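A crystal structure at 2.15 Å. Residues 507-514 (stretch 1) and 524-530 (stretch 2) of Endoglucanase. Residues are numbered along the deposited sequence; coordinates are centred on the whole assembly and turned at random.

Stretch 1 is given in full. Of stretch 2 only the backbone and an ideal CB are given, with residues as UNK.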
# COMPACT_ATOMS: atom_id res chain seq x y z
N LEU A 507 -4.63 4.60 4.48
CA LEU A 507 -3.31 4.81 5.05
C LEU A 507 -2.68 6.12 4.55
O LEU A 507 -2.43 6.28 3.35
CB LEU A 507 -2.40 3.63 4.67
CG LEU A 507 -0.91 3.67 5.02
CD1 LEU A 507 -0.68 3.72 6.54
CD2 LEU A 507 -0.20 2.45 4.43
N VAL A 508 -2.28 6.99 5.48
CA VAL A 508 -1.53 8.19 5.12
C VAL A 508 -0.07 7.89 4.90
O VAL A 508 0.44 6.89 5.40
CB VAL A 508 -1.71 9.35 6.13
CG1 VAL A 508 -3.17 9.80 6.20
CG2 VAL A 508 -1.17 8.99 7.53
N GLY A 509 0.58 8.71 4.08
CA GLY A 509 1.99 8.55 3.77
C GLY A 509 2.90 8.34 4.98
O GLY A 509 3.82 7.54 4.93
N GLY A 510 2.76 9.18 6.00
CA GLY A 510 3.56 9.06 7.22
C GLY A 510 4.85 9.89 7.22
O GLY A 510 5.08 10.70 6.32
N PRO A 511 5.74 9.61 8.19
CA PRO A 511 6.95 10.38 8.46
C PRO A 511 7.82 10.56 7.23
O PRO A 511 7.99 9.62 6.42
CB PRO A 511 7.70 9.52 9.49
CG PRO A 511 6.67 8.72 10.17
CD PRO A 511 5.43 8.67 9.28
N ASN A 512 8.39 11.76 7.11
CA ASN A 512 9.08 12.20 5.91
C ASN A 512 10.17 13.17 6.34
O ASN A 512 9.91 14.15 7.05
CB ASN A 512 8.06 12.87 4.97
CG ASN A 512 8.66 13.37 3.67
OD1 ASN A 512 9.88 13.40 3.49
ND2 ASN A 512 7.80 13.83 2.77
N ASP A 513 11.42 12.84 5.97
CA ASP A 513 12.55 13.68 6.31
C ASP A 513 12.60 14.94 5.45
O ASP A 513 13.34 15.88 5.77
CB ASP A 513 13.87 12.89 6.13
CG ASP A 513 14.19 11.99 7.34
OD1 ASP A 513 14.08 12.47 8.49
OD2 ASP A 513 14.53 10.81 7.11
N HIS A 514 11.90 14.94 4.31
CA HIS A 514 12.09 15.99 3.31
C HIS A 514 10.81 16.75 3.06
O HIS A 514 10.12 16.49 2.08
CB HIS A 514 12.65 15.42 2.00
CG HIS A 514 13.92 14.65 2.16
ND1 HIS A 514 13.96 13.27 2.19
CD2 HIS A 514 15.17 15.06 2.48
CE1 HIS A 514 15.19 12.86 2.45
NE2 HIS A 514 15.94 13.93 2.66
N UNK A 524 13.45 14.91 10.84
CA UNK A 524 12.84 14.38 12.07
C UNK A 524 12.59 12.86 12.02
O UNK A 524 12.06 12.27 12.97
CB UNK A 524 11.52 15.10 12.33
N UNK A 525 12.94 12.23 10.90
CA UNK A 525 12.72 10.78 10.73
C UNK A 525 11.33 10.28 11.12
O UNK A 525 10.34 10.74 10.58
CB UNK A 525 13.76 10.02 11.56
N UNK A 526 11.25 9.28 12.03
CA UNK A 526 9.95 8.66 12.31
C UNK A 526 9.03 9.62 13.03
O UNK A 526 7.85 9.32 13.26
CB UNK A 526 10.13 7.39 13.14
N UNK A 527 9.58 10.77 13.42
CA UNK A 527 8.77 11.82 14.00
C UNK A 527 8.35 12.91 13.02
O UNK A 527 7.64 13.84 13.42
CB UNK A 527 9.53 12.46 15.16
N UNK A 528 8.76 12.80 11.76
CA UNK A 528 8.48 13.85 10.77
C UNK A 528 7.08 13.83 10.16
O UNK A 528 6.91 13.63 8.98
CB UNK A 528 9.50 13.75 9.64
N UNK A 529 6.05 14.02 10.99
CA UNK A 529 4.67 13.84 10.52
C UNK A 529 3.77 14.81 11.26
O UNK A 529 3.97 15.04 12.44
CB UNK A 529 4.19 12.40 10.72
N UNK A 530 2.70 15.26 10.61
CA UNK A 530 1.74 16.15 11.28
C UNK A 530 0.32 15.88 10.86
O UNK A 530 -0.01 15.93 9.67
CB UNK A 530 2.08 17.61 11.00

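Stretch 2 folds back on stretch 1 as a compact series of turns. It supplies backbone N and O to the two direct hydrogen bonds, and position 529 adds side-chain packing.

At position 524 the CA-to-CB bond runs sideways, and the ideal CB lies 5.3 Å from Asp513 OD1. Many side chains would serve. The deposited residue is Met524, whose end leads away from the contact; Met524 N donates to a water (3.0 Å) that donates to Asn512 O (2.7 Å).

Position 525 has phi 47° and psi -125°. The positive phi favours glycine, although an ideal CB would point away and keep 3.9 Å from Asp513 OD1, so stretch 1 does not itself exclude a side chain. Gly525 is found. Its N donates to Asp513 OD1 at 2.7 Å, while Gly525 O sits 3.1 Å from Pro511 CB.

At 526 the phi of -70° is compatible with proline, and CB points away, 4.7 Å from Pro511 CG. Many side chains would suit, and proline is among those the phi allows. Pro526 fills the place, beginning the short 3-10 segment; its carbonyl is its nearest approach, with Pro526 O 3.4 Å from Pro511 CG.

Position 527 points away, with nothing of stretch 1 within 5.5 Å of its ideal CB, so a long polar chain is as acceptable as a short one. Arg527 extends outward and bonds elsewhere in the structure.

At 528 the choice narrows sharply. CA-to-CB points toward stretch 1, and the ideal CB would lie only 2.6 Å from Asn512 O, a clash. Glycine is what the space allows, and Gly528 permits the close backbone approach, 4.4 Å between Pro511 CA and Gly528 CA. Gly528 O then accepts from Asn512 N at 3.0 Å and receives a CA-H...O contact from Pro511 CA at 3.3 Å.

Position 529 also points toward stretch 1, but with room: its ideal CB is 4.1 Å from Pro511 N and 4.4 Å from Gly510 C. Beyond lie the bare Gly510 and the CG2 methyl of Val508, suited to an aromatic or a long aliphatic chain. Tyr529, with chi1 t, brings its ring up obliquely, with Tyr529 CD1 4.1 Å from Gly510 CA and Tyr529 CE1 3.9 Å from Val508 CG2; Tyr529 CB packs 4.2 Å from Pro511 CD. The hydroxyl bonds elsewhere in the structure.

At 530 the chain has left stretch 1, which sets no requirement; Ala530 is deposited.

Stretch 2, residues 524-530: MGPRGYA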
# COMPACT_ATOMS: atom_id res chain seq x y z
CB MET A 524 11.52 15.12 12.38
CG MET A 524 11.71 16.62 12.61
SD MET A 524 12.79 16.92 14.04
CE MET A 524 11.63 16.69 15.37
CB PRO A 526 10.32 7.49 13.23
CG PRO A 526 11.56 7.97 13.96
CD PRO A 526 12.31 8.82 12.96
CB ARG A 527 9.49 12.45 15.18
CG ARG A 527 9.31 11.67 16.47
CD ARG A 527 9.98 12.41 17.60
NE ARG A 527 9.75 11.75 18.87
CZ ARG A 527 10.51 10.76 19.32
NH1 ARG A 527 11.57 10.38 18.64
NH2 ARG A 527 10.21 10.19 20.48
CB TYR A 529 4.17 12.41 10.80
CG TYR A 529 2.65 12.28 10.80
CD1 TYR A 529 1.97 11.97 9.63
CD2 TYR A 529 1.92 12.44 11.98
CE1 TYR A 529 0.57 11.80 9.63
CE2 TYR A 529 0.51 12.30 11.98
CZ TYR A 529 -0.15 12.04 10.79
OH TYR A 529 -1.54 11.88 10.77
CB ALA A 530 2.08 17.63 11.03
O HOH W 1 11.17 15.58 9.03
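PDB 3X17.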